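PDB 6E1Q: indole-3-acetic acid-amido synthetase GH3.15 from Arabidopsis thaliana, which conjugates amino acids, chiefly glutamine, to the auxin precursor indole-3-butyric acid and to the herbicide 2,4-DB in an ATP-dependent ligase reaction. Local coordinates for residues 91-96 with 157-162; 115-119 with 165-170; 146-150 with 188-194; 331-337 with 348-354. One frame throughout, in Å; residues are numbered along the deposited sequence. Where two conformers were deposited one is given.

Contact 1 of 4, residues 91-96 with 157-162; sequences ISVLLT and LMVRTM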
loop_
_atom_site.group_PDB
_atom_site.type_symbol
_atom_site.label_atom_id
_atom_site.label_comp_id
_atom_site.label_asym_id
_atom_site.label_seq_id
_atom_site.Cartn_x
_atom_site.Cartn_y
_atom_site.Cartn_z
ATOM N N ILE A 91 8.582 -13.408 20.546
ATOM C CA ILE A 91 7.797 -12.486 19.731
ATOM C C ILE A 91 7.902 -11.104 20.366
ATOM O O ILE A 91 7.532 -10.920 21.528
ATOM C CB ILE A 91 6.333 -12.943 19.629
ATOM C CG1 ILE A 91 6.243 -14.373 19.091
ATOM C CG2 ILE A 91 5.491 -11.950 18.813
ATOM C CD1 ILE A 91 6.847 -14.545 17.756
ATOM N N SER A 92 8.410 -10.126 19.617
ATOM C CA SER A 92 8.614 -8.830 20.260
ATOM C C SER A 92 7.446 -7.869 20.070
ATOM O O SER A 92 7.265 -6.974 20.901
ATOM C CB SER A 92 9.903 -8.174 19.763
ATOM O OG SER A 92 9.870 -8.051 18.366
ATOM N N VAL A 93 6.657 -8.019 18.997
ATOM C CA VAL A 93 5.453 -7.215 18.780
ATOM C C VAL A 93 4.503 -8.030 17.925
ATOM O O VAL A 93 4.917 -8.942 17.212
ATOM C CB VAL A 93 5.711 -5.850 18.073
ATOM C CG1 VAL A 93 6.252 -4.824 19.031
ATOM C CG2 VAL A 93 6.620 -6.021 16.842
ATOM N N LEU A 94 3.215 -7.693 17.988
ATOM C CA LEU A 94 2.303 -8.107 16.935
ATOM C C LEU A 94 2.025 -6.945 15.999
ATOM O O LEU A 94 1.772 -5.826 16.444
ATOM C CB LEU A 94 0.981 -8.660 17.463
ATOM C CG LEU A 94 1.069 -9.796 18.469
ATOM C CD1 LEU A 94 -0.278 -10.100 19.075
ATOM C CD2 LEU A 94 1.635 -11.005 17.734
ATOM N N LEU A 95 2.053 -7.229 14.711
ATOM C CA LEU A 95 1.840 -6.221 13.689
ATOM C C LEU A 95 0.381 -6.230 13.244
ATOM O O LEU A 95 -0.161 -7.289 12.907
ATOM C CB LEU A 95 2.757 -6.481 12.499
ATOM C CG LEU A 95 4.267 -6.360 12.730
ATOM C CD1 LEU A 95 5.022 -6.613 11.427
ATOM C CD2 LEU A 95 4.683 -5.015 13.315
ATOM N N THR A 96 -0.269 -5.064 13.284
ATOM C CA THR A 96 -1.619 -4.927 12.763
ATOM C C THR A 96 -1.535 -4.645 11.271
ATOM O O THR A 96 -1.046 -3.588 10.866
ATOM C CB THR A 96 -2.375 -3.813 13.470
ATOM O OG1 THR A 96 -2.344 -4.058 14.870
ATOM C CG2 THR A 96 -3.794 -3.816 13.026
ATOM N N LEU A 157 1.841 -7.850 25.175
ATOM C CA LEU A 157 2.564 -7.641 23.929
ATOM C C LEU A 157 2.043 -6.396 23.227
ATOM O O LEU A 157 0.831 -6.228 23.085
ATOM C CB LEU A 157 2.383 -8.851 23.009
ATOM C CG LEU A 157 3.581 -9.737 22.693
ATOM C CD1 LEU A 157 3.178 -10.838 21.694
ATOM C CD2 LEU A 157 4.736 -8.912 22.179
ATOM N N MET A 158 2.952 -5.544 22.746
ATOM C CA MET A 158 2.522 -4.361 22.015
ATOM C C MET A 158 2.014 -4.754 20.634
ATOM O O MET A 158 2.468 -5.721 20.021
ATOM C CB MET A 158 3.656 -3.339 21.871
ATOM C CG MET A 158 3.958 -2.506 23.123
ATOM S SD MET A 158 2.534 -1.700 23.928
ATOM C CE MET A 158 2.125 -0.429 22.721
ATOM N N VAL A 159 1.058 -3.981 20.148
ATOM C CA VAL A 159 0.440 -4.184 18.849
ATOM C C VAL A 159 0.662 -2.917 18.029
ATOM O O VAL A 159 0.182 -1.848 18.405
ATOM C CB VAL A 159 -1.055 -4.485 19.000
ATOM C CG1 VAL A 159 -1.629 -4.702 17.691
ATOM C CG2 VAL A 159 -1.262 -5.724 19.852
ATOM N N ARG A 160 1.366 -3.029 16.910
ATOM C CA ARG A 160 1.767 -1.842 16.157
ATOM C C ARG A 160 1.749 -2.145 14.674
ATOM O O ARG A 160 1.678 -3.306 14.263
ATOM C CB ARG A 160 3.178 -1.364 16.523
ATOM C CG ARG A 160 3.331 -0.841 17.923
ATOM C CD ARG A 160 4.758 -0.407 18.155
ATOM N NE ARG A 160 4.883 0.240 19.450
ATOM C CZ ARG A 160 5.673 -0.206 20.414
ATOM N NH1 ARG A 160 6.411 -1.292 20.211
ATOM N NH2 ARG A 160 5.728 0.433 21.575
ATOM N N THR A 161 1.853 -1.083 13.868
ATOM C CA THR A 161 2.037 -1.253 12.430
ATOM C C THR A 161 3.492 -1.570 12.134
ATOM O O THR A 161 4.392 -1.315 12.946
ATOM C CB THR A 161 1.615 -0.007 11.649
ATOM O OG1 THR A 161 2.411 1.119 12.050
ATOM C CG2 THR A 161 0.132 0.310 11.915
ATOM N N MET A 162 3.717 -2.151 10.955
ATOM C CA MET A 162 5.083 -2.442 10.531
ATOM C C MET A 162 5.888 -1.162 10.334
ATOM O O MET A 162 7.069 -1.093 10.716
ATOM C CB MET A 162 5.066 -3.269 9.248
ATOM C CG MET A 162 6.423 -3.382 8.612
ATOM S SD MET A 162 7.364 -4.629 9.500
ATOM C CE MET A 162 8.832 -3.717 9.952
HETATM O O HOH W 1 5.530 -5.691 22.829
HETATM O O HOH W 2 1.443 -3.339 9.702
#
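Leu94 and Val159 form a parallel beta bridge, and three backbone hydrogen bonds join 91-96 to 157-162. Leu94 N donates to Met158 O, Arg160 N returns to Leu94 O at 2.9 Å, and Thr96 N donates to Arg160 O at 2.8 Å. Water extends the pairing at both ends, linking Ser92 O to Met158 N and Thr96 O to Met162 N. Strand 91-97 is an inner strand of a small mixed sheet, flanked on its other edge by antiparallel strand 105-111, where Ser92 and Val93 form a classic beta bulge opposite Leu110. Among apolar contacts, Leu157 CD1 touches both Ile91 CG2 (3.9 Å) and Leu94 CG, while the Met162 chain, bent at chi2 (79°) and chi3, brings its SD to 3.6 Å from Leu95 CD1. Around the charged end of Arg160, Val93 CG1 lies 3.7 Å from Arg160 NH1, and Met158 CG lies over one face of the guanidinium, toward its rim.

Contact 2 of 4, residues 115-119 with 165-170; sequences LEQRI and SFLKSI. With CFA ((2,4-dichlorophenoxy)acetic acid), chain D.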
loop_
_atom_site.group_PDB
_atom_site.type_symbol
_atom_site.label_atom_id
_atom_site.label_comp_id
_atom_site.label_asym_id
_atom_site.label_seq_id
_atom_site.Cartn_x
_atom_site.Cartn_y
_atom_site.Cartn_z
ATOM N N LEU A 115 12.914 -8.290 12.520
ATOM C CA LEU A 115 12.822 -6.849 12.322
ATOM C C LEU A 115 14.181 -6.247 11.971
ATOM O O LEU A 115 14.287 -5.406 11.069
ATOM C CB LEU A 115 12.257 -6.172 13.567
ATOM C CG LEU A 115 12.258 -4.644 13.474
ATOM C CD1 LEU A 115 11.425 -4.169 12.275
ATOM C CD2 LEU A 115 11.732 -4.029 14.746
ATOM N N GLU A 116 15.230 -6.636 12.696
ATOM C CA GLU A 116 16.532 -6.040 12.422
ATOM C C GLU A 116 17.056 -6.485 11.060
ATOM O O GLU A 116 17.656 -5.690 10.330
ATOM C CB GLU A 116 17.511 -6.376 13.546
ATOM C CG GLU A 116 17.705 -5.209 14.521
ATOM C CD GLU A 116 18.111 -5.652 15.915
ATOM O OE1 GLU A 116 18.561 -6.810 16.067
ATOM O OE2 GLU A 116 17.978 -4.837 16.858
ATOM N N GLN A 117 16.790 -7.737 10.675
ATOM C CA GLN A 117 17.133 -8.179 9.323
ATOM C C GLN A 117 16.446 -7.329 8.259
ATOM O O GLN A 117 17.047 -7.020 7.220
ATOM C CB GLN A 117 16.774 -9.648 9.138
ATOM C CG GLN A 117 16.952 -10.106 7.704
ATOM C CD GLN A 117 17.113 -11.600 7.584
ATOM O OE1 GLN A 117 18.211 -12.132 7.759
ATOM N NE2 GLN A 117 16.017 -12.291 7.280
ATOM N N ARG A 118 15.192 -6.931 8.498
ATOM C CA ARG A 118 14.475 -6.118 7.519
ATOM C C ARG A 118 15.070 -4.723 7.432
ATOM O O ARG A 118 15.145 -4.131 6.344
ATOM C CB ARG A 118 12.993 -6.016 7.889
ATOM C CG ARG A 118 12.186 -7.277 7.652
ATOM C CD ARG A 118 10.726 -7.032 7.982
ATOM N NE ARG A 118 10.076 -8.286 8.304
ATOM C CZ ARG A 118 8.763 -8.482 8.309
ATOM N NH1 ARG A 118 7.923 -7.490 8.029
ATOM N NH2 ARG A 118 8.296 -9.678 8.622
ATOM N N ILE A 119 15.425 -4.161 8.584
ATOM C CA ILE A 119 16.118 -2.881 8.622
ATOM C C ILE A 119 17.487 -3.011 7.963
ATOM O O ILE A 119 17.866 -2.199 7.113
ATOM C CB ILE A 119 16.222 -2.392 10.076
ATOM C CG1 ILE A 119 14.866 -1.850 10.535
ATOM C CG2 ILE A 119 17.318 -1.358 10.228
ATOM C CD1 ILE A 119 14.724 -1.823 12.021
ATOM N N SER A 165 6.909 0.140 13.697
ATOM C CA SER A 165 7.967 -0.705 14.239
ATOM C C SER A 165 9.286 -0.445 13.525
ATOM O O SER A 165 10.350 -0.397 14.160
ATOM C CB SER A 165 7.581 -2.181 14.102
ATOM O OG SER A 165 6.450 -2.454 14.898
ATOM N N PHE A 166 9.227 -0.288 12.199
ATOM C CA PHE A 166 10.422 0.005 11.418
ATOM C C PHE A 166 11.040 1.334 11.845
ATOM O O PHE A 166 12.230 1.399 12.174
ATOM C CB PHE A 166 10.060 0.010 9.930
ATOM C CG PHE A 166 11.241 0.123 9.009
ATOM C CD1 PHE A 166 11.932 -1.011 8.601
ATOM C CD2 PHE A 166 11.642 1.359 8.518
ATOM C CE1 PHE A 166 13.014 -0.912 7.739
ATOM C CE2 PHE A 166 12.727 1.466 7.659
ATOM C CZ PHE A 166 13.413 0.329 7.272
ATOM N N LEU A 167 10.234 2.396 11.880
ATOM C CA LEU A 167 10.744 3.716 12.249
ATOM C C LEU A 167 11.233 3.743 13.688
ATOM O O LEU A 167 12.321 4.262 13.982
ATOM C CB LEU A 167 9.658 4.775 12.039
ATOM C CG LEU A 167 9.237 4.920 10.583
ATOM C CD1 LEU A 167 8.168 5.996 10.444
ATOM C CD2 LEU A 167 10.466 5.232 9.721
ATOM N N LYS A 168 10.439 3.200 14.608
ATOM C CA LYS A 168 10.848 3.188 16.010
ATOM C C LYS A 168 12.188 2.481 16.194
ATOM O O LYS A 168 13.011 2.891 17.020
ATOM C CB LYS A 168 9.758 2.529 16.856
ATOM C CG LYS A 168 9.956 2.628 18.351
ATOM C CD LYS A 168 8.909 1.810 19.099
ATOM C CE LYS A 168 9.377 1.465 20.509
ATOM N NZ LYS A 168 8.381 1.854 21.549
ATOM N N SER A 169 12.439 1.424 15.432
ATOM C CA SER A 169 13.681 0.703 15.668
ATOM C C SER A 169 14.890 1.469 15.142
ATOM O O SER A 169 15.912 1.570 15.838
ATOM C CB SER A 169 13.630 -0.684 15.045
ATOM O OG SER A 169 14.866 -1.321 15.301
ATOM N N ILE A 170 14.803 2.018 13.927
ATOM C CA ILE A 170 15.949 2.764 13.419
ATOM C C ILE A 170 16.145 4.035 14.229
ATOM O O ILE A 170 17.273 4.506 14.378
ATOM C CB ILE A 170 15.830 3.061 11.907
ATOM C CG1 ILE A 170 14.587 3.862 11.571
ATOM C CG2 ILE A 170 15.801 1.772 11.089
ATOM C CD1 ILE A 170 14.404 4.030 10.067
HETATM C C1 CFA D . 7.722 -2.443 3.157
HETATM C C2 CFA D . 7.994 -0.982 3.528
HETATM C "C1'" CFA D . 9.825 0.348 4.318
HETATM C "C2'" CFA D . 9.371 1.209 5.312
HETATM C "C3'" CFA D . 9.966 2.454 5.472
HETATM C "C4'" CFA D . 11.013 2.837 4.647
HETATM C "C5'" CFA D . 11.466 1.977 3.663
HETATM CL CL3 CFA D . 8.026 0.727 6.390
HETATM C "C6'" CFA D . 10.876 0.736 3.504
HETATM O O1 CFA D . 8.667 -3.151 2.732
HETATM O O2 CFA D . 6.572 -2.952 3.263
HETATM O "O1'" CFA D . 9.258 -0.923 4.133
HETATM CL CL4 CFA D . 11.793 4.434 4.837
HETATM O O HOH W 3 15.515 -3.294 17.094
#
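Ile119 and Phe166 have the nearest CA atoms of two helical segments, 115-119 and 165-170, whose axes stand 10.4 Å apart and cross at -82°. Between them the packing is mostly apolar. Ile119 is at its centre and uses both branches: on one, CG1 sits 3.5 Å from Phe166 CE1 and CD1 presses tightly on Ser169, 3.4 Å from its CB; on the other, CG2 touches Ile170 CG2 at 3.6 Å. Leu115 adds CD2, which rests on the same Ser169 CB at 3.9 Å and also on Ser165 O. Farther out, a water joins Ser169 OG to Glu116 OE2. With CG anti to the backbone N (chi1 -172°), the Phe166 ring lies between Ile119 and the bound (2,4-dichlorophenoxy)acetic acid. Arg118 O approaches the ring edge near its plane, whereas the dichlorophenyl group lies over one face, its C3' 3.6 Å from Phe166 CD2. Replacing Phe166 with alanine would probably open a gap between Ile119 and the ligand and deprive the chlorinated ring of this aromatic surface. Arg118 points elsewhere, forming a salt bridge with Asp114 and a hydrogen bond with the backbone O of Ser329, itself an ATP-binding residue. The crossing of helices 112-132 and 162-172 thus backs the wall of an aryl-acid pocket that Phe166 shares with Val163, Phe325 and Phe332.

Contact 3 of 4, residues 146-150 with 188-194; sequences FVTRE and ITTCADT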
loop_
_atom_site.group_PDB
_atom_site.type_symbol
_atom_site.label_atom_id
_atom_site.label_comp_id
_atom_site.label_asym_id
_atom_site.label_seq_id
_atom_site.Cartn_x
_atom_site.Cartn_y
_atom_site.Cartn_z
ATOM N N PHE A 146 1.210 8.925 10.031
ATOM C CA PHE A 146 1.040 9.064 11.466
ATOM C C PHE A 146 0.035 8.032 11.959
ATOM O O PHE A 146 -0.766 7.502 11.191
ATOM C CB PHE A 146 0.655 10.497 11.869
ATOM C CG PHE A 146 -0.443 11.108 11.045
ATOM C CD1 PHE A 146 -1.771 10.771 11.269
ATOM C CD2 PHE A 146 -0.150 12.061 10.078
ATOM C CE1 PHE A 146 -2.788 11.358 10.530
ATOM C CE2 PHE A 146 -1.167 12.649 9.330
ATOM C CZ PHE A 146 -2.484 12.295 9.557
ATOM N N VAL A 147 0.130 7.720 13.247
ATOM C CA VAL A 147 -0.692 6.698 13.881
ATOM C C VAL A 147 -1.589 7.355 14.923
ATOM O O VAL A 147 -1.151 8.251 15.656
ATOM C CB VAL A 147 0.181 5.588 14.506
ATOM C CG1 VAL A 147 1.259 6.188 15.376
ATOM C CG2 VAL A 147 -0.671 4.661 15.334
ATOM N N THR A 148 -2.845 6.912 14.983
ATOM C CA THR A 148 -3.853 7.530 15.835
ATOM C C THR A 148 -4.187 6.712 17.074
ATOM O O THR A 148 -4.842 7.241 17.980
ATOM C CB THR A 148 -5.143 7.783 15.041
ATOM O OG1 THR A 148 -5.754 6.533 14.696
ATOM C CG2 THR A 148 -4.825 8.554 13.776
ATOM N N ARG A 149 -3.766 5.450 17.130
ATOM C CA ARG A 149 -3.933 4.622 18.314
ATOM C C ARG A 149 -3.108 3.352 18.152
ATOM O O ARG A 149 -2.690 2.983 17.045
ATOM C CB ARG A 149 -5.409 4.271 18.574
ATOM C CG ARG A 149 -5.991 3.357 17.530
ATOM C CD ARG A 149 -7.415 2.885 17.843
ATOM N NE ARG A 149 -7.678 1.708 17.019
ATOM C CZ ARG A 149 -8.877 1.204 16.748
ATOM N NH1 ARG A 149 -9.976 1.769 17.240
ATOM N NH2 ARG A 149 -8.964 0.130 15.965
ATOM N N GLU A 150 -2.883 2.699 19.287
ATOM C CA GLU A 150 -2.210 1.414 19.380
ATOM C C GLU A 150 -2.855 0.663 20.539
ATOM O O GLU A 150 -3.702 1.204 21.252
ATOM C CB GLU A 150 -0.698 1.586 19.577
ATOM C CG GLU A 150 -0.343 2.608 20.647
ATOM C CD GLU A 150 1.120 2.557 21.072
ATOM O OE1 GLU A 150 1.964 2.104 20.266
ATOM O OE2 GLU A 150 1.424 2.978 22.213
ATOM N N ILE A 188 5.442 7.531 15.543
ATOM C CA ILE A 188 5.621 6.563 16.619
ATOM C C ILE A 188 4.680 6.849 17.791
ATOM O O ILE A 188 3.944 5.966 18.235
ATOM C CB ILE A 188 7.096 6.516 17.083
ATOM C CG1 ILE A 188 8.019 6.183 15.903
ATOM C CG2 ILE A 188 7.278 5.495 18.213
ATOM C CD1 ILE A 188 9.485 6.540 16.138
ATOM N N THR A 189 4.679 8.085 18.292
ATOM C CA THR A 189 3.804 8.455 19.398
ATOM C C THR A 189 2.405 8.759 18.879
ATOM O O THR A 189 2.224 9.609 18.000
ATOM C CB THR A 189 4.353 9.663 20.165
ATOM O OG1 THR A 189 5.680 9.381 20.625
ATOM C CG2 THR A 189 3.463 9.980 21.376
ATOM N N THR A 190 1.420 8.068 19.438
ATOM C CA THR A 190 0.033 8.184 19.017
ATOM C C THR A 190 -0.517 9.606 19.207
ATOM O O THR A 190 -0.116 10.342 20.116
ATOM C CB THR A 190 -0.788 7.141 19.792
ATOM O OG1 THR A 190 -0.563 5.839 19.227
ATOM C CG2 THR A 190 -2.271 7.458 19.833
ATOM N N CYS A 191 -1.414 10.000 18.296
ATOM C CA CYS A 191 -2.193 11.233 18.435
ATOM C C CYS A 191 -3.568 10.969 17.844
ATOM O O CYS A 191 -3.681 10.739 16.637
ATOM C CB CYS A 191 -1.522 12.416 17.731
ATOM S SG CYS A 191 -2.514 13.979 17.717
ATOM N N ALA A 192 -4.608 11.016 18.684
ATOM C CA ALA A 192 -5.956 10.728 18.203
ATOM C C ALA A 192 -6.464 11.803 17.246
ATOM O O ALA A 192 -7.259 11.507 16.345
ATOM C CB ALA A 192 -6.917 10.570 19.384
ATOM N N ASP A 193 -6.021 13.047 17.419
ATOM C CA ASP A 193 -6.473 14.146 16.569
ATOM C C ASP A 193 -5.646 14.165 15.286
ATOM O O ASP A 193 -4.521 14.670 15.264
ATOM C CB ASP A 193 -6.364 15.468 17.318
ATOM C CG ASP A 193 -7.209 16.550 16.698
ATOM O OD1 ASP A 193 -7.502 16.437 15.489
ATOM O OD2 ASP A 193 -7.558 17.523 17.406
ATOM N N THR A 194 -6.204 13.617 14.202
ATOM C CA THR A 194 -5.475 13.606 12.940
ATOM C C THR A 194 -5.327 15.011 12.371
ATOM O O THR A 194 -4.410 15.262 11.585
ATOM C CB THR A 194 -6.165 12.699 11.910
ATOM O OG1 THR A 194 -7.394 13.306 11.500
ATOM C CG2 THR A 194 -6.477 11.346 12.507
HETATM O O HOH W 4 -2.040 10.646 14.265
#
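With OG1 beside the backbone N (chi1 -76°), Thr190 CG2 lies anti to that N and rests against the backbone of Thr148, 3.2 Å from Thr148 O. Thr190 OG1 is directed instead to Glu150, 3.5 Å from Glu150 CG; this hydroxyl is buried here without a polar partner. A serine in place of Thr190 would probably leave a gap beside the Thr148 carbonyl where the methyl now packs. One direct hydrogen bond links the segments, from Cys191 N to Val147 O at 3.2 Å, and a water spans Val147 O and Cys191 O, its bond to Val147 O weak. Both segments are irregular loops: 146-150 follows strand 140-143, and the loop 188-194 leads into helix 194-207, with Asp193 as the N-cap. At that helix start Thr194 CG2 presses closely on Thr148 CG2 (3.5 Å). Phe146 CG takes the position between backbone N and carbonyl carbon (chi1 47°), bringing CE1 to 3.9 Å from Thr194 CB and the ring against Ser197 and Met198 of the same helix. Val147 CG1 approaches Ile188 O, and its CG2 faces Thr190 OG1.

Contact 4 of 4, residues 331-337 with 348-354; sequences CFMGVNF and YTIIPCM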
loop_
_atom_site.group_PDB
_atom_site.type_symbol
_atom_site.label_atom_id
_atom_site.label_comp_id
_atom_site.label_asym_id
_atom_site.label_seq_id
_atom_site.Cartn_x
_atom_site.Cartn_y
_atom_site.Cartn_z
ATOM N N CYS A 331 6.202 -10.780 5.750
ATOM C CA CYS A 331 7.503 -11.016 5.129
ATOM C C CYS A 331 7.894 -9.848 4.243
ATOM O O CYS A 331 7.093 -9.411 3.413
ATOM C CB CYS A 331 7.476 -12.300 4.287
ATOM S SG CYS A 331 9.119 -12.970 3.993
ATOM N N PHE A 332 9.117 -9.349 4.385
ATOM C CA PHE A 332 9.670 -8.470 3.358
ATOM C C PHE A 332 10.157 -9.331 2.202
ATOM O O PHE A 332 10.940 -10.262 2.410
ATOM C CB PHE A 332 10.829 -7.634 3.894
ATOM C CG PHE A 332 11.330 -6.633 2.914
ATOM C CD1 PHE A 332 10.504 -5.615 2.465
ATOM C CD2 PHE A 332 12.613 -6.717 2.407
ATOM C CE1 PHE A 332 10.958 -4.690 1.543
ATOM C CE2 PHE A 332 13.069 -5.787 1.485
ATOM C CZ PHE A 332 12.242 -4.776 1.058
ATOM N N MET A 333 9.714 -9.025 0.989
ATOM C CA MET A 333 9.850 -10.031 -0.061
ATOM C C MET A 333 10.692 -9.612 -1.252
ATOM O O MET A 333 11.498 -10.420 -1.729
ATOM C CB MET A 333 8.470 -10.458 -0.541
ATOM C CG MET A 333 7.851 -11.462 0.403
ATOM S SD MET A 333 6.169 -11.898 0.015
ATOM C CE MET A 333 5.282 -10.470 0.652
ATOM N N GLY A 334 10.538 -8.392 -1.766
ATOM C CA GLY A 334 11.225 -8.046 -2.996
ATOM C C GLY A 334 11.559 -6.577 -3.067
ATOM O O GLY A 334 10.993 -5.756 -2.339
ATOM N N VAL A 335 12.481 -6.247 -3.972
ATOM C CA VAL A 335 12.807 -4.855 -4.248
ATOM C C VAL A 335 12.830 -4.618 -5.750
ATOM O O VAL A 335 12.975 -5.542 -6.557
ATOM C CB VAL A 335 14.152 -4.417 -3.625
ATOM C CG1 VAL A 335 14.002 -4.275 -2.119
ATOM C CG2 VAL A 335 15.266 -5.386 -3.996
ATOM N N ASN A 336 12.714 -3.350 -6.115
ATOM C CA ASN A 336 12.701 -2.940 -7.516
ATOM C C ASN A 336 14.130 -2.599 -7.915
ATOM O O ASN A 336 14.693 -1.605 -7.454
ATOM C CB ASN A 336 11.728 -1.774 -7.683
ATOM C CG ASN A 336 11.577 -1.283 -9.125
ATOM O OD1 ASN A 336 10.833 -0.316 -9.359
ATOM N ND2 ASN A 336 12.284 -1.872 -10.059
ATOM N N PHE A 337 14.726 -3.420 -8.766
ATOM C CA PHE A 337 16.072 -3.092 -9.198
ATOM C C PHE A 337 16.118 -2.021 -10.279
ATOM O O PHE A 337 17.218 -1.655 -10.706
ATOM C CB PHE A 337 16.778 -4.351 -9.668
ATOM C CG PHE A 337 17.433 -5.098 -8.552
ATOM C CD1 PHE A 337 18.724 -4.767 -8.159
ATOM C CD2 PHE A 337 16.769 -6.115 -7.890
ATOM C CE1 PHE A 337 19.344 -5.436 -7.131
ATOM C CE2 PHE A 337 17.391 -6.794 -6.844
ATOM C CZ PHE A 337 18.678 -6.450 -6.467
ATOM N N TYR A 348 9.240 -6.509 -9.102
ATOM C CA TYR A 348 9.969 -6.714 -7.852
ATOM C C TYR A 348 10.750 -8.018 -7.898
ATOM O O TYR A 348 10.186 -9.084 -8.169
ATOM C CB TYR A 348 9.008 -6.720 -6.668
ATOM C CG TYR A 348 8.187 -5.463 -6.530
ATOM C CD1 TYR A 348 8.758 -4.286 -6.038
ATOM C CD2 TYR A 348 6.829 -5.456 -6.841
ATOM C CE1 TYR A 348 7.997 -3.119 -5.875
ATOM C CE2 TYR A 348 6.052 -4.299 -6.692
ATOM C CZ TYR A 348 6.641 -3.134 -6.207
ATOM O OH TYR A 348 5.877 -1.993 -6.054
ATOM N N THR A 349 12.044 -7.928 -7.631
ATOM C CA THR A 349 12.905 -9.091 -7.559
ATOM C C THR A 349 12.842 -9.649 -6.142
ATOM O O THR A 349 13.064 -8.914 -5.181
ATOM C CB THR A 349 14.333 -8.686 -7.903
ATOM O OG1 THR A 349 14.373 -8.113 -9.219
ATOM C CG2 THR A 349 15.260 -9.893 -7.837
ATOM N N ILE A 350 12.540 -10.942 -6.013
ATOM C CA ILE A 350 12.482 -11.578 -4.698
ATOM C C ILE A 350 13.885 -11.707 -4.130
ATOM O O ILE A 350 14.831 -12.073 -4.837
ATOM C CB ILE A 350 11.790 -12.949 -4.796
ATOM C CG1 ILE A 350 10.364 -12.788 -5.328
ATOM C CG2 ILE A 350 11.764 -13.638 -3.457
ATOM C CD1 ILE A 350 9.492 -11.885 -4.471
ATOM N N ILE A 351 14.045 -11.373 -2.850
ATOM C CA ILE A 351 15.356 -11.371 -2.209
ATOM C C ILE A 351 15.495 -12.667 -1.404
ATOM O O ILE A 351 14.809 -12.822 -0.380
ATOM C CB ILE A 351 15.553 -10.130 -1.332
ATOM C CG1 ILE A 351 15.466 -8.886 -2.219
ATOM C CG2 ILE A 351 16.906 -10.175 -0.647
ATOM C CD1 ILE A 351 16.533 -8.871 -3.366
ATOM N N PRO A 352 16.386 -13.585 -1.805
ATOM C CA PRO A 352 16.356 -14.960 -1.274
ATOM C C PRO A 352 16.683 -15.104 0.201
ATOM O O PRO A 352 16.448 -16.185 0.757
ATOM C CB PRO A 352 17.437 -15.680 -2.101
ATOM C CG PRO A 352 17.690 -14.834 -3.252
ATOM C CD PRO A 352 17.359 -13.434 -2.898
ATOM N N CYS A 353 17.294 -14.119 0.839
ATOM C CA CYS A 353 17.667 -14.327 2.231
ATOM C C CYS A 353 16.572 -13.915 3.203
ATOM O O CYS A 353 16.725 -14.134 4.410
ATOM C CB CYS A 353 18.957 -13.571 2.556
ATOM S SG CYS A 353 18.773 -11.828 2.329
ATOM N N MET A 354 15.470 -13.332 2.715
ATOM C CA MET A 354 14.440 -12.787 3.597
ATOM C C MET A 354 13.426 -13.830 4.052
ATOM O O MET A 354 12.582 -13.525 4.897
ATOM C CB MET A 354 13.711 -11.634 2.902
ATOM C CG MET A 354 14.660 -10.543 2.421
ATOM S SD MET A 354 15.684 -9.895 3.778
ATOM C CE MET A 354 14.406 -9.097 4.754
HETATM O O HOH W 5 11.137 -10.925 6.050
HETATM O O HOH W 6 13.229 -5.524 -10.140
#
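Val335 and Thr349 form an antiparallel hydrogen-bonded pair: Thr349 N donates to Val335 O at 2.8 Å and Val335 N to Thr349 O at 3.0 Å. Two residues along, Ile351 N gives a third bond to Met333 O at 2.9 Å. Gly334 faces Ile350 as a non-hydrogen-bonded pair, with the CA atoms only 4.1 Å apart; this close approach of the strands leaves Gly334 CA 3.0 Å from Thr349 O. Two waters bridge the segments, one between Phe332 N and Met354 O, the other between Phe337 N and Thr349 OG1. A type I turn from Ile351 to Met354 brings the chain back over the start of the first strand. Met354, bent at chi2 and chi3, sets its CE at the edge of the Phe332 ring, 3.8 Å from Phe332 CD2. Phe337 likewise turns an edge to Thr349, with CD2 3.4 Å from OG1, while Ile351 CD1 reaches both Val335 CG2 (3.8 Å) and Phe337 CE2. Phe332 belongs to the substrate site and touches the bound aryl acid; Tyr348, an ATP-binding residue, holds Ser323 through its hydroxyl. Strand 332-335 pairs on its far edge with 321-327, where Met333 and Gly334 form a classic beta bulge opposite Tyr326, and 348-350 pairs with 419-427. Helix 112-132 packs Phe121 on Val335 and Ile351, and strand 356-361 sets Phe357 against Met333 and Ile350.

How the contacts relate
Contact 4 is the buried one, contacts 1 and 2 are partly buried, and contact 3 lies at the surface. Contacts 1 and 4 are both strand pairings with three backbone hydrogen bonds and two bridging waters, parallel in one and antiparallel in the other; contact 2 relies on apolar side chains between helices, and contact 3 joins loops by one direct bond and small side-chain contacts. Strand 158-160 of contact 1 leads into the helix of contact 2, where Met162 packs on Leu115 and Arg118. Glu150 of contact 3 makes a long, weak ion pair with Arg160 of contact 1. Phe166 of contact 2 and Phe332 of contact 4 both line the aryl-acid pocket, whereas contact 3 lies away from the annotated sites.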